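Local coordinates for TfuA domain-containing protein (Methanosarcina acetivorans, PDB 6XP8) that takes part in peptide backbone thioamidation, probably working alongside a YcaO enzyme to put sulfur into the peptide backbone, at residues A[4-9]-A[23-28]; A[71-76]-A[204-209]; A[127-132]-A[197-202]. One frame throughout, in Å; residues are numbered along the deposited sequence.

Overall arrangement
From the N terminus, the chain runs through strand 3-6 and helix 13-19 into strand 23-25, and interaction 1 closes this first beta-alpha-beta unit at one edge of a parallel sheet. Further on, strand 71-74 opens interaction 2, which closes only when the chain returns as helix 198-215 and packs against one face of the sheet. Interaction 3 is nested inside that long loop: helix 128-140 meets the start of the same C-terminal helix. Interactions 1 and 2 touch through Tyr-24 and Leu-207, whereas Ala-76 packs on Lys-199 and Asp-202 to join interactions 2 and 3. Helix 198-215 thus ties the sheet to the helical part of the fold.

Interaction 1: residues A[4-9]-A[23-28]; sequences VIFTGN and NYQPPV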
ATOM      1  N   VAL A   4       4.563   4.493 -17.051  1.00 17.60           N
ATOM      2  CA  VAL A   4       4.948   5.325 -15.910  1.00 17.02           C
ATOM      3  C   VAL A   4       4.331   4.735 -14.631  1.00 16.74           C
ATOM      4  O   VAL A   4       3.149   4.379 -14.613  1.00 16.62           O
ATOM      5  CB  VAL A   4       4.616   6.831 -16.143  1.00 17.39           C
ATOM      6  CG1 VAL A   4       3.130   7.064 -16.403  1.00 17.09           C
ATOM      7  CG2 VAL A   4       5.116   7.698 -14.997  1.00 17.15           C
ATOM      8  N   ILE A   5       5.153   4.596 -13.589  1.00 16.30           N
ATOM      9  CA  ILE A   5       4.725   4.001 -12.308  1.00 15.99           C
ATOM     10  C   ILE A   5       4.985   4.956 -11.152  1.00 15.15           C
ATOM     11  O   ILE A   5       6.108   5.426 -10.964  1.00 14.95           O
ATOM     12  CB  ILE A   5       5.441   2.652 -12.011  1.00 16.67           C
ATOM     13  CG1 ILE A   5       5.382   1.685 -13.202  1.00 17.54           C
ATOM     14  CG2 ILE A   5       4.927   2.012 -10.720  1.00 17.04           C
ATOM     15  CD1 ILE A   5       4.004   1.166 -13.538  1.00 18.56           C
ATOM     16  N   PHE A   6       3.942   5.226 -10.372  1.00 14.28           N
ATOM     17  CA  PHE A   6       4.059   6.078  -9.195  1.00 14.04           C
ATOM     18  C   PHE A   6       4.197   5.199  -7.963  1.00 13.95           C
ATOM     19  O   PHE A   6       3.233   4.547  -7.549  1.00 13.72           O
ATOM     20  CB  PHE A   6       2.852   7.013  -9.091  1.00 13.74           C
ATOM     21  CG  PHE A   6       2.692   7.919 -10.282  1.00 13.74           C
ATOM     22  CD1 PHE A   6       3.332   9.158 -10.317  1.00 13.75           C
ATOM     23  CD2 PHE A   6       1.916   7.531 -11.375  1.00 13.75           C
ATOM     24  CE1 PHE A   6       3.196   9.997 -11.420  1.00 13.70           C
ATOM     25  CE2 PHE A   6       1.788   8.361 -12.486  1.00 13.88           C
ATOM     26  CZ  PHE A   6       2.423   9.601 -12.503  1.00 13.90           C
ATOM     27  N   THR A   7       5.408   5.166  -7.401  1.00 14.05           N
ATOM     28  CA  THR A   7       5.730   4.315  -6.244  1.00 14.48           C
ATOM     29  C   THR A   7       6.927   4.883  -5.452  1.00 14.98           C
ATOM     30  O   THR A   7       7.295   6.048  -5.642  1.00 16.06           O
ATOM     31  CB  THR A   7       5.855   2.802  -6.629  1.00 14.20           C
ATOM     32  OG1 THR A   7       5.784   1.987  -5.451  1.00 13.89           O
ATOM     33  CG2 THR A   7       7.129   2.481  -7.415  1.00 14.13           C
ATOM     34  N   GLY A   8       7.506   4.082  -4.558  1.00 15.54           N
ATOM     35  CA  GLY A   8       8.595   4.533  -3.698  1.00 15.82           C
ATOM     36  C   GLY A   8       8.404   4.115  -2.258  1.00 16.08           C
ATOM     37  O   GLY A   8       9.389   3.852  -1.559  1.00 16.23           O
ATOM     38  N   ASN A   9       7.141   4.060  -1.820  1.00 15.97           N
ATOM     39  CA  ASN A   9       6.779   3.686  -0.448  1.00 16.03           C
ATOM     40  C   ASN A   9       6.609   2.171  -0.296  1.00 15.81           C
ATOM     41  O   ASN A   9       7.320   1.541   0.482  1.00 16.09           O
ATOM     42  CB  ASN A   9       5.491   4.398   0.013  1.00 16.57           C
ATOM     43  CG  ASN A   9       5.537   5.913  -0.154  1.00 17.19           C
ATOM     44  OD1 ASN A   9       6.606   6.545  -0.172  1.00 18.58           O
ATOM     45  ND2 ASN A   9       4.364   6.508  -0.255  1.00 16.82           N
ATOM     46  N   ASN A  23       9.340   4.124 -16.369  1.00 18.26           N
ATOM     47  CA  ASN A  23       9.574   5.429 -15.770  1.00 17.62           C
ATOM     48  C   ASN A  23       8.988   5.440 -14.358  1.00 17.23           C
ATOM     49  O   ASN A  23       7.770   5.528 -14.183  1.00 16.81           O
ATOM     50  CB  ASN A  23       8.974   6.548 -16.635  1.00 18.40           C
ATOM     51  CG  ASN A  23       9.243   7.939 -16.078  1.00 18.60           C
ATOM     52  OD1 ASN A  23       9.700   8.100 -14.945  1.00 19.32           O
ATOM     53  ND2 ASN A  23       8.962   8.954 -16.879  1.00 19.16           N
ATOM     54  N   TYR A  24       9.868   5.352 -13.360  1.00 16.32           N
ATOM     55  CA  TYR A  24       9.453   5.424 -11.959  1.00 16.41           C
ATOM     56  C   TYR A  24       9.413   6.853 -11.459  1.00 16.13           C
ATOM     57  O   TYR A  24      10.379   7.610 -11.598  1.00 16.85           O
ATOM     58  CB  TYR A  24      10.307   4.515 -11.060  1.00 16.19           C
ATOM     59  CG  TYR A  24      10.033   3.066 -11.367  1.00 16.26           C
ATOM     60  CD1 TYR A  24       8.894   2.425 -10.856  1.00 16.25           C
ATOM     61  CD2 TYR A  24      10.865   2.343 -12.223  1.00 16.26           C
ATOM     62  CE1 TYR A  24       8.612   1.103 -11.173  1.00 16.18           C
ATOM     63  CE2 TYR A  24      10.590   1.019 -12.536  1.00 16.28           C
ATOM     64  CZ  TYR A  24       9.466   0.402 -12.007  1.00 15.97           C
ATOM     65  OH  TYR A  24       9.177  -0.911 -12.310  1.00 15.86           O
ATOM     66  N   GLN A  25       8.262   7.207 -10.902  1.00 15.96           N
ATOM     67  CA  GLN A  25       8.002   8.541 -10.384  1.00 15.89           C
ATOM     68  C   GLN A  25       7.696   8.440  -8.891  1.00 15.35           C
ATOM     69  O   GLN A  25       7.304   7.368  -8.423  1.00 15.10           O
ATOM     70  CB  GLN A  25       6.822   9.182 -11.134  1.00 16.13           C
ATOM     71  CG  GLN A  25       7.109   9.543 -12.591  1.00 16.67           C
ATOM     72  CD  GLN A  25       8.196  10.597 -12.759  1.00 17.18           C
ATOM     73  OE1 GLN A  25       9.168  10.387 -13.489  1.00 18.57           O
ATOM     74  NE2 GLN A  25       8.042  11.729 -12.085  1.00 16.70           N
ATOM     75  N   PRO A  26       7.858   9.551  -8.135  1.00 14.87           N
ATOM     76  CA  PRO A  26       7.479   9.556  -6.716  1.00 14.49           C
ATOM     77  C   PRO A  26       5.973   9.290  -6.513  1.00 13.80           C
ATOM     78  O   PRO A  26       5.212   9.320  -7.501  1.00 13.13           O
ATOM     79  CB  PRO A  26       7.831  10.981  -6.267  1.00 14.69           C
ATOM     80  CG  PRO A  26       8.881  11.425  -7.220  1.00 14.75           C
ATOM     81  CD  PRO A  26       8.477  10.833  -8.530  1.00 14.97           C
ATOM     82  N   PRO A  27       5.533   9.020  -5.258  1.00 13.82           N
ATOM     83  CA  PRO A  27       4.094   8.855  -4.995  1.00 13.61           C
ATOM     84  C   PRO A  27       3.261   9.949  -5.674  1.00 13.76           C
ATOM     85  O   PRO A  27       3.636  11.127  -5.627  1.00 13.64           O
ATOM     86  CB  PRO A  27       4.005   8.971  -3.474  1.00 13.85           C
ATOM     87  CG  PRO A  27       5.302   8.409  -3.007  1.00 13.65           C
ATOM     88  CD  PRO A  27       6.330   8.786  -4.034  1.00 13.70           C
ATOM     89  N   VAL A  28       2.167   9.546  -6.319  1.00 13.78           N
ATOM     90  CA  VAL A  28       1.388  10.445  -7.182  1.00 14.19           C
ATOM     91  C   VAL A  28       0.690  11.560  -6.391  1.00 14.79           C
ATOM     92  O   VAL A  28       0.220  11.337  -5.270  1.00 14.54           O
ATOM     93  CB  VAL A  28       0.415   9.660  -8.109  1.00 13.93           C
ATOM     94  CG1 VAL A  28      -0.726   9.003  -7.331  1.00 13.51           C
ATOM     95  CG2 VAL A  28      -0.099  10.527  -9.260  1.00 13.94           C
TER
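Three backbone hydrogen bonds join 4-9 to 23-28 as parallel neighbours in register. Ile-5 uses both its polar backbone atoms: its N gives to Asn-23 O at 2.8 Å, and its O receives Gln-25 N at 2.8 Å, both nearly straight. Beyond the regular strand, Thr-7 N reaches Gln-25 O at 3.1 Å, so the pairing runs on to where Pro-26, which has no N-H, follows.

The side-chain contacts divide between two faces. On the sheet face that carries Phe-6, its CG stands anti to the carbonyl carbon, beside the backbone N (chi1 -60°), and the ring takes Val-28 CG2 over its centre, 3.8 Å from the ring centroid, a CH-pi contact. The same ring meets Pro-26 O in plane at its edge, 3.4 Å from Phe-6 CD1, while Gln-25 CB approaches obliquely. On the other face, Tyr-24 lies alongside Ile-5, with CE1 3.6 Å from Ile-5 CB, and its CD1 reaches Thr-7 CG2. Its hydroxyl is hydrogen-bonded to Leu-20 O.

Strand 23-25 is an outermost strand of the chain's sheet, and 3-6 separates it from 43-46. Helix 33-38 packs on Val-4, Phe-6 and Gln-25, while helix 198-215 lies against Ile-5 and Tyr-24, so the pair is sandwiched between helices, as in other three-layer alpha-beta arrangements.

Interaction 2: residues A[71-76]-A[204-209]; sequences KVVGGA and VLVLET
Val-206 and Val-73, the two residues with most surface buried here, show how a helix can settle on a strand through methyl groups set against methyls and against bare backbone. Val-206 faces the strand with both branches. Its CG1, anti to the backbone N, meets Val-73 CG1 at 4.0 Å. The other branch, CG2, comes down on the backbone of Gly-75, 3.6 Å from Gly-75 N and equally near Gly-75 CA. A CB on Gly-75 would point at the helix and lie 2.8 Å from Val-206 CG2, a clash, so the bare glycine makes room for the methyl.

Val-73 answers from the sheet, its side chain sliding past that of Val-206 in the opposite direction. Both methyls of Val-73 reach Thr-209, on the next turn of the helix, where Val-73 CG1 lies 3.9 Å from Thr-209 CG2 and Val-73 CG2 touches the same methyl. Thr-209 offers the strand carbon, while its hydroxyl turns back along its own helix: OG1 gives a hydrogen bond of 2.9 Å to Leu-205 O, from above the carbonyl plane. That oxygen also accepts Thr-209 N, so one carbonyl holds both donors of the threonine and fixes its rotation.

Strand 71-74 and the helical segment 204-209 run nearly antiparallel, 161° between their directions, the helix forming a layer on the parallel sheet, as in an alpha/beta fold. With no hydrogen bond across the interface, the fit rests on shape and on methyl groups buried against methyls and the glycine backbone; the threonine's polar group is satisfied within the helix.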
ATOM      1  N   LYS A  71      -4.234   2.933 -20.280  1.00 18.05           N
ATOM      2  CA  LYS A  71      -4.631   1.910 -19.322  1.00 18.52           C
ATOM      3  C   LYS A  71      -4.125   2.335 -17.947  1.00 17.45           C
ATOM      4  O   LYS A  71      -2.997   2.803 -17.821  1.00 17.79           O
ATOM      5  CB  LYS A  71      -4.074   0.539 -19.718  1.00 20.12           C
ATOM      6  CG  LYS A  71      -4.406   0.144 -21.151  1.00 22.29           C
ATOM      7  CD  LYS A  71      -4.405  -1.363 -21.349  1.00 24.22           C
ATOM      8  CE  LYS A  71      -5.005  -1.747 -22.698  1.00 25.50           C
ATOM      9  NZ  LYS A  71      -6.443  -1.379 -22.828  1.00 27.48           N
ATOM     10  N   VAL A  72      -4.981   2.217 -16.936  1.00 16.38           N
ATOM     11  CA  VAL A  72      -4.613   2.600 -15.566  1.00 15.82           C
ATOM     12  C   VAL A  72      -4.788   1.388 -14.653  1.00 15.48           C
ATOM     13  O   VAL A  72      -5.885   0.831 -14.552  1.00 15.73           O
ATOM     14  CB  VAL A  72      -5.414   3.828 -15.043  1.00 15.63           C
ATOM     15  CG1 VAL A  72      -4.913   4.260 -13.664  1.00 15.42           C
ATOM     16  CG2 VAL A  72      -5.309   5.007 -16.011  1.00 15.61           C
ATOM     17  N   VAL A  73      -3.690   1.003 -14.001  1.00 15.48           N
ATOM     18  CA  VAL A  73      -3.650  -0.111 -13.053  1.00 15.40           C
ATOM     19  C   VAL A  73      -3.386   0.477 -11.677  1.00 15.16           C
ATOM     20  O   VAL A  73      -2.550   1.366 -11.535  1.00 15.10           O
ATOM     21  CB  VAL A  73      -2.531  -1.131 -13.398  1.00 15.66           C
ATOM     22  CG1 VAL A  73      -2.535  -2.324 -12.436  1.00 15.81           C
ATOM     23  CG2 VAL A  73      -2.672  -1.619 -14.825  1.00 15.89           C
ATOM     24  N   GLY A  74      -4.120  -0.013 -10.679  1.00 14.37           N
ATOM     25  CA  GLY A  74      -3.883   0.364  -9.290  1.00 14.12           C
ATOM     26  C   GLY A  74      -3.846  -0.812  -8.343  1.00 13.70           C
ATOM     27  O   GLY A  74      -4.544  -1.804  -8.544  1.00 13.56           O
ATOM     28  N   GLY A  75      -3.015  -0.692  -7.309  1.00 13.27           N
ATOM     29  CA  GLY A  75      -2.987  -1.639  -6.202  1.00 13.34           C
ATOM     30  C   GLY A  75      -2.112  -1.169  -5.056  1.00 13.21           C
ATOM     31  O   GLY A  75      -1.469  -0.105  -5.135  1.00 13.53           O
ATOM     32  N   ALA A  76      -2.094  -1.983  -3.997  1.00 13.06           N
ATOM     33  CA  ALA A  76      -1.250  -1.820  -2.788  1.00 13.09           C
ATOM     34  C   ALA A  76      -1.660  -0.696  -1.828  1.00 13.28           C
ATOM     35  O   ALA A  76      -1.879  -0.942  -0.635  1.00 13.52           O
ATOM     36  CB  ALA A  76       0.238  -1.730  -3.137  1.00 13.41           C
ATOM     37  N   VAL A 204       4.348  -5.490  -6.314  1.00 13.31           N
ATOM     38  CA  VAL A 204       4.926  -6.386  -7.320  1.00 13.45           C
ATOM     39  C   VAL A 204       3.871  -6.863  -8.331  1.00 13.46           C
ATOM     40  O   VAL A 204       4.129  -6.872  -9.536  1.00 13.40           O
ATOM     41  CB  VAL A 204       5.725  -7.535  -6.662  1.00 13.46           C
ATOM     42  CG1 VAL A 204       6.168  -8.574  -7.687  1.00 14.04           C
ATOM     43  CG2 VAL A 204       6.952  -6.959  -5.971  1.00 13.60           C
ATOM     44  N   LEU A 205       2.678  -7.205  -7.840  1.00 13.56           N
ATOM     45  CA  LEU A 205       1.559  -7.562  -8.717  1.00 13.60           C
ATOM     46  C   LEU A 205       1.162  -6.441  -9.684  1.00 13.51           C
ATOM     47  O   LEU A 205       0.839  -6.725 -10.837  1.00 13.86           O
ATOM     48  CB  LEU A 205       0.347  -8.058  -7.916  1.00 13.99           C
ATOM     49  CG  LEU A 205       0.412  -9.428  -7.231  1.00 14.51           C
ATOM     50  CD1 LEU A 205      -0.877  -9.666  -6.461  1.00 15.18           C
ATOM     51  CD2 LEU A 205       0.674 -10.557  -8.218  1.00 15.21           C
ATOM     52  N   VAL A 206       1.215  -5.186  -9.227  1.00 13.32           N
ATOM     53  CA  VAL A 206       0.953  -4.027 -10.103  1.00 13.36           C
ATOM     54  C   VAL A 206       1.996  -3.973 -11.223  1.00 13.63           C
ATOM     55  O   VAL A 206       1.644  -3.828 -12.398  1.00 14.23           O
ATOM     56  CB  VAL A 206       0.893  -2.687  -9.328  1.00 13.00           C
ATOM     57  CG1 VAL A 206       0.705  -1.513 -10.279  1.00 13.08           C
ATOM     58  CG2 VAL A 206      -0.231  -2.712  -8.304  1.00 13.12           C
ATOM     59  N   LEU A 207       3.267  -4.120 -10.847  1.00 14.01           N
ATOM     60  CA  LEU A 207       4.384  -4.116 -11.800  1.00 14.47           C
ATOM     61  C   LEU A 207       4.216  -5.190 -12.867  1.00 14.96           C
ATOM     62  O   LEU A 207       4.405  -4.923 -14.053  1.00 15.20           O
ATOM     63  CB  LEU A 207       5.721  -4.286 -11.070  1.00 14.53           C
ATOM     64  CG  LEU A 207       6.134  -3.197 -10.072  1.00 14.41           C
ATOM     65  CD1 LEU A 207       7.482  -3.560  -9.481  1.00 14.57           C
ATOM     66  CD2 LEU A 207       6.165  -1.793 -10.687  1.00 14.59           C
ATOM     67  N   GLU A 208       3.810  -6.384 -12.438  1.00 15.85           N
ATOM     68  CA  GLU A 208       3.631  -7.526 -13.340  1.00 17.12           C
ATOM     69  C   GLU A 208       2.430  -7.337 -14.269  1.00 17.10           C
ATOM     70  O   GLU A 208       2.491  -7.735 -15.433  1.00 17.20           O
ATOM     71  CB  GLU A 208       3.579  -8.842 -12.549  1.00 18.77           C
ATOM     72  CG  GLU A 208       4.930  -9.155 -11.901  1.00 21.13           C
ATOM     73  CD  GLU A 208       4.949 -10.350 -10.960  1.00 22.70           C
ATOM     74  OE1 GLU A 208       3.925 -10.671 -10.315  1.00 23.68           O
ATOM     75  OE2 GLU A 208       6.035 -10.962 -10.842  1.00 24.32           O
ATOM     76  N   THR A 209       1.367  -6.708 -13.757  1.00 16.45           N
ATOM     77  CA  THR A 209       0.178  -6.357 -14.559  1.00 16.97           C
ATOM     78  C   THR A 209       0.511  -5.293 -15.612  1.00 16.93           C
ATOM     79  O   THR A 209       0.126  -5.431 -16.784  1.00 17.11           O
ATOM     80  CB  THR A 209      -1.009  -5.913 -13.665  1.00 17.27           C
ATOM     81  OG1 THR A 209      -1.350  -6.985 -12.784  1.00 18.46           O
ATOM     82  CG2 THR A 209      -2.243  -5.569 -14.496  1.00 17.31           C
TER

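Interaction 3: residues A[127-132]-A[197-202]; sequences PLVNIR and DIKRQD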
ATOM      1  N   PRO A 127       2.076   0.250   7.639  1.00 17.13           N
ATOM      2  CA  PRO A 127       0.664   0.360   7.270  1.00 16.89           C
ATOM      3  C   PRO A 127      -0.188  -0.639   8.039  1.00 16.91           C
ATOM      4  O   PRO A 127       0.267  -1.754   8.330  1.00 16.59           O
ATOM      5  CB  PRO A 127       0.663   0.027   5.779  1.00 17.43           C
ATOM      6  CG  PRO A 127       1.839  -0.870   5.600  1.00 17.60           C
ATOM      7  CD  PRO A 127       2.870  -0.416   6.584  1.00 17.18           C
ATOM      8  N   LEU A 128      -1.405  -0.223   8.373  1.00 16.02           N
ATOM      9  CA  LEU A 128      -2.353  -1.065   9.090  1.00 15.98           C
ATOM     10  C   LEU A 128      -2.617  -2.411   8.408  1.00 15.89           C
ATOM     11  O   LEU A 128      -2.723  -3.420   9.098  1.00 16.16           O
ATOM     12  CB  LEU A 128      -3.664  -0.311   9.348  1.00 15.80           C
ATOM     13  CG  LEU A 128      -4.737  -0.926  10.258  1.00 15.92           C
ATOM     14  CD1 LEU A 128      -4.186  -1.329  11.624  1.00 15.76           C
ATOM     15  CD2 LEU A 128      -5.866   0.077  10.419  1.00 15.98           C
ATOM     16  N   VAL A 129      -2.707  -2.428   7.069  1.00 15.62           N
ATOM     17  CA  VAL A 129      -2.868  -3.697   6.327  1.00 15.94           C
ATOM     18  C   VAL A 129      -1.761  -4.726   6.599  1.00 15.76           C
ATOM     19  O   VAL A 129      -2.061  -5.910   6.753  1.00 15.32           O
ATOM     20  CB  VAL A 129      -3.100  -3.525   4.798  1.00 15.93           C
ATOM     21  CG1 VAL A 129      -4.479  -2.928   4.531  1.00 16.40           C
ATOM     22  CG2 VAL A 129      -1.998  -2.710   4.139  1.00 16.17           C
ATOM     23  N   ASN A 130      -0.507  -4.259   6.666  1.00 15.91           N
ATOM     24  CA  ASN A 130       0.647  -5.100   7.038  1.00 15.84           C
ATOM     25  C   ASN A 130       0.528  -5.592   8.486  1.00 16.14           C
ATOM     26  O   ASN A 130       0.852  -6.746   8.768  1.00 16.10           O
ATOM     27  CB  ASN A 130       1.981  -4.353   6.856  1.00 16.17           C
ATOM     28  CG  ASN A 130       2.459  -4.294   5.403  1.00 16.13           C
ATOM     29  OD1 ASN A 130       1.706  -4.530   4.457  1.00 16.35           O
ATOM     30  ND2 ASN A 130       3.723  -3.922   5.228  1.00 16.20           N
ATOM     31  N   ILE A 131       0.062  -4.720   9.387  1.00 15.66           N
ATOM     32  CA  ILE A 131      -0.149  -5.077  10.804  1.00 15.68           C
ATOM     33  C   ILE A 131      -1.214  -6.175  10.916  1.00 15.73           C
ATOM     34  O   ILE A 131      -1.010  -7.172  11.619  1.00 15.65           O
ATOM     35  CB  ILE A 131      -0.487  -3.838  11.685  1.00 15.34           C
ATOM     36  CG1 ILE A 131       0.717  -2.888  11.759  1.00 15.61           C
ATOM     37  CG2 ILE A 131      -0.924  -4.246  13.093  1.00 15.60           C
ATOM     38  CD1 ILE A 131       0.384  -1.464  12.180  1.00 15.55           C
ATOM     39  N   ARG A 132      -2.321  -6.001  10.188  1.00 16.41           N
ATOM     40  CA  ARG A 132      -3.409  -6.990  10.130  1.00 17.31           C
ATOM     41  C   ARG A 132      -2.890  -8.378   9.741  1.00 17.95           C
ATOM     42  O   ARG A 132      -3.131  -9.362  10.447  1.00 17.67           O
ATOM     43  CB  ARG A 132      -4.501  -6.546   9.142  1.00 17.45           C
ATOM     44  CG  ARG A 132      -5.344  -5.360   9.598  1.00 18.03           C
ATOM     45  CD  ARG A 132      -6.487  -5.103   8.621  1.00 18.57           C
ATOM     46  NE  ARG A 132      -7.314  -3.950   8.994  1.00 18.83           N
ATOM     47  CZ  ARG A 132      -8.291  -3.958   9.904  1.00 19.35           C
ATOM     48  NH1 ARG A 132      -8.585  -5.063  10.593  1.00 19.56           N
ATOM     49  NH2 ARG A 132      -8.978  -2.842  10.137  1.00 18.96           N
ATOM     50  N   ASP A 197       4.388  -8.499   4.347  1.00 18.07           N
ATOM     51  CA  ASP A 197       4.436  -7.199   3.690  1.00 16.96           C
ATOM     52  C   ASP A 197       3.496  -7.231   2.488  1.00 16.74           C
ATOM     53  O   ASP A 197       3.918  -7.378   1.326  1.00 16.23           O
ATOM     54  CB  ASP A 197       5.884  -6.857   3.296  1.00 17.42           C
ATOM     55  CG  ASP A 197       6.077  -5.385   2.915  1.00 17.47           C
ATOM     56  OD1 ASP A 197       5.084  -4.666   2.634  1.00 17.39           O
ATOM     57  OD2 ASP A 197       7.249  -4.947   2.870  1.00 18.36           O
ATOM     58  N   ILE A 198       2.209  -7.104   2.791  1.00 16.15           N
ATOM     59  CA  ILE A 198       1.168  -7.207   1.772  1.00 16.06           C
ATOM     60  C   ILE A 198       1.226  -6.050   0.774  1.00 15.60           C
ATOM     61  O   ILE A 198       0.929  -6.242  -0.404  1.00 15.81           O
ATOM     62  CB  ILE A 198      -0.249  -7.427   2.377  1.00 16.39           C
ATOM     63  CG1 ILE A 198      -1.258  -7.869   1.300  1.00 17.05           C
ATOM     64  CG2 ILE A 198      -0.763  -6.204   3.134  1.00 16.82           C
ATOM     65  CD1 ILE A 198      -0.960  -9.222   0.682  1.00 17.48           C
ATOM     66  N   LYS A 199       1.630  -4.870   1.244  1.00 15.11           N
ATOM     67  CA  LYS A 199       1.814  -3.719   0.352  1.00 14.85           C
ATOM     68  C   LYS A 199       2.885  -3.986  -0.701  1.00 14.61           C
ATOM     69  O   LYS A 199       2.671  -3.691  -1.877  1.00 13.74           O
ATOM     70  CB  LYS A 199       2.126  -2.448   1.135  1.00 15.40           C
ATOM     71  CG  LYS A 199       0.939  -1.914   1.917  1.00 15.53           C
ATOM     72  CD  LYS A 199       1.186  -0.466   2.313  1.00 16.07           C
ATOM     73  CE  LYS A 199       0.493   0.512   1.388  1.00 16.09           C
ATOM     74  NZ  LYS A 199       0.790   1.916   1.797  1.00 15.98           N
ATOM     75  N   ARG A 200       4.010  -4.572  -0.284  1.00 14.57           N
ATOM     76  CA  ARG A 200       5.095  -4.906  -1.213  1.00 14.85           C
ATOM     77  C   ARG A 200       4.672  -5.981  -2.215  1.00 14.61           C
ATOM     78  O   ARG A 200       4.974  -5.879  -3.405  1.00 15.25           O
ATOM     79  CB  ARG A 200       6.333  -5.373  -0.446  1.00 15.22           C
ATOM     80  CG  ARG A 200       7.537  -5.648  -1.326  1.00 16.23           C
ATOM     81  CD  ARG A 200       8.705  -6.202  -0.523  1.00 16.84           C
ATOM     82  NE  ARG A 200       9.905  -6.290  -1.358  1.00 18.09           N
ATOM     83  CZ  ARG A 200      10.750  -5.284  -1.574  1.00 18.57           C
ATOM     84  NH1 ARG A 200      10.549  -4.097  -1.007  1.00 18.92           N
ATOM     85  NH2 ARG A 200      11.804  -5.468  -2.360  1.00 19.76           N
ATOM     86  N   GLN A 201       3.967  -7.003  -1.732  1.00 14.51           N
ATOM     87  CA  GLN A 201       3.539  -8.104  -2.598  1.00 14.25           C
ATOM     88  C   GLN A 201       2.516  -7.623  -3.609  1.00 14.06           C
ATOM     89  O   GLN A 201       2.578  -7.998  -4.777  1.00 13.60           O
ATOM     90  CB  GLN A 201       3.021  -9.297  -1.788  1.00 15.22           C
ATOM     91  CG  GLN A 201       4.150  -9.995  -1.029  1.00 16.35           C
ATOM     92  CD  GLN A 201       3.677 -11.129  -0.145  1.00 17.76           C
ATOM     93  OE1 GLN A 201       2.684 -10.999   0.580  1.00 19.40           O
ATOM     94  NE2 GLN A 201       4.400 -12.248  -0.182  1.00 17.87           N
ATOM     95  N   ASP A 202       1.603  -6.763  -3.159  1.00 13.78           N
ATOM     96  CA  ASP A 202       0.633  -6.161  -4.066  1.00 13.93           C
ATOM     97  C   ASP A 202       1.299  -5.239  -5.075  1.00 13.61           C
ATOM     98  O   ASP A 202       0.893  -5.221  -6.241  1.00 13.41           O
ATOM     99  CB  ASP A 202      -0.426  -5.387  -3.293  1.00 14.27           C
ATOM    100  CG  ASP A 202      -1.522  -6.265  -2.746  1.00 14.81           C
ATOM    101  OD1 ASP A 202      -1.419  -7.520  -2.778  1.00 15.87           O
ATOM    102  OD2 ASP A 202      -2.506  -5.672  -2.272  1.00 15.27           O
TER
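The amide of Asn-130 bridges to the first turn of helix 198-215. Its CB points neither at the partner nor away from it; CG stands beside the backbone N, and the end of the side chain brings the amide across to the first residues of 197-202. There the two ends part. OD1 receives Lys-199 N at 3.2 Å, in the carbonyl plane and on a lone pair, with an N-H...O angle of 167°; Ile-198 CG2 also presses near it, 3.3 Å from Asn-130 OD1. ND2 gives a hydrogen bond to Asp-197 OD1 at 3.0 Å and a second one to Glu-195 just upstream. The amide and carboxylate planes are 76° apart, in keeping with ND2 meeting OD1 from above the carboxylate plane.

Asp-197 is the N-cap of helix 198-215. Its OD1 also accepts Arg-200 N at 3.1 Å, so the cap oxygen is gripped by two donors. Between them, Asn-130 and Asp-197 satisfy two N-H groups of the first turn. An alanine at Asn-130 would lose both ends of this bridge and would probably leave Lys-199 N without its acceptor and the cap carboxylate less firmly held.

Apolar groups close in beside the amide. Val-129 CG2 meets Ile-198 CG2 at 3.8 Å and also touches Lys-199 CG, while Pro-127 CG sits tightly on Lys-199 CD at 3.4 Å. The lysine chain bends at its third torsion, and its NZ is bonded to Val-112 O and Ser-77 OG.

Segments 128-132 and 198-202 run at 108° to each other. Helix 96-102 contacts Val-129 and Ile-198, whereas helices 146-157 and 166-175 pack against Ile-131 of helix 128-140. Helix 198-215 goes on to pack against the parallel sheet at strand 71-74.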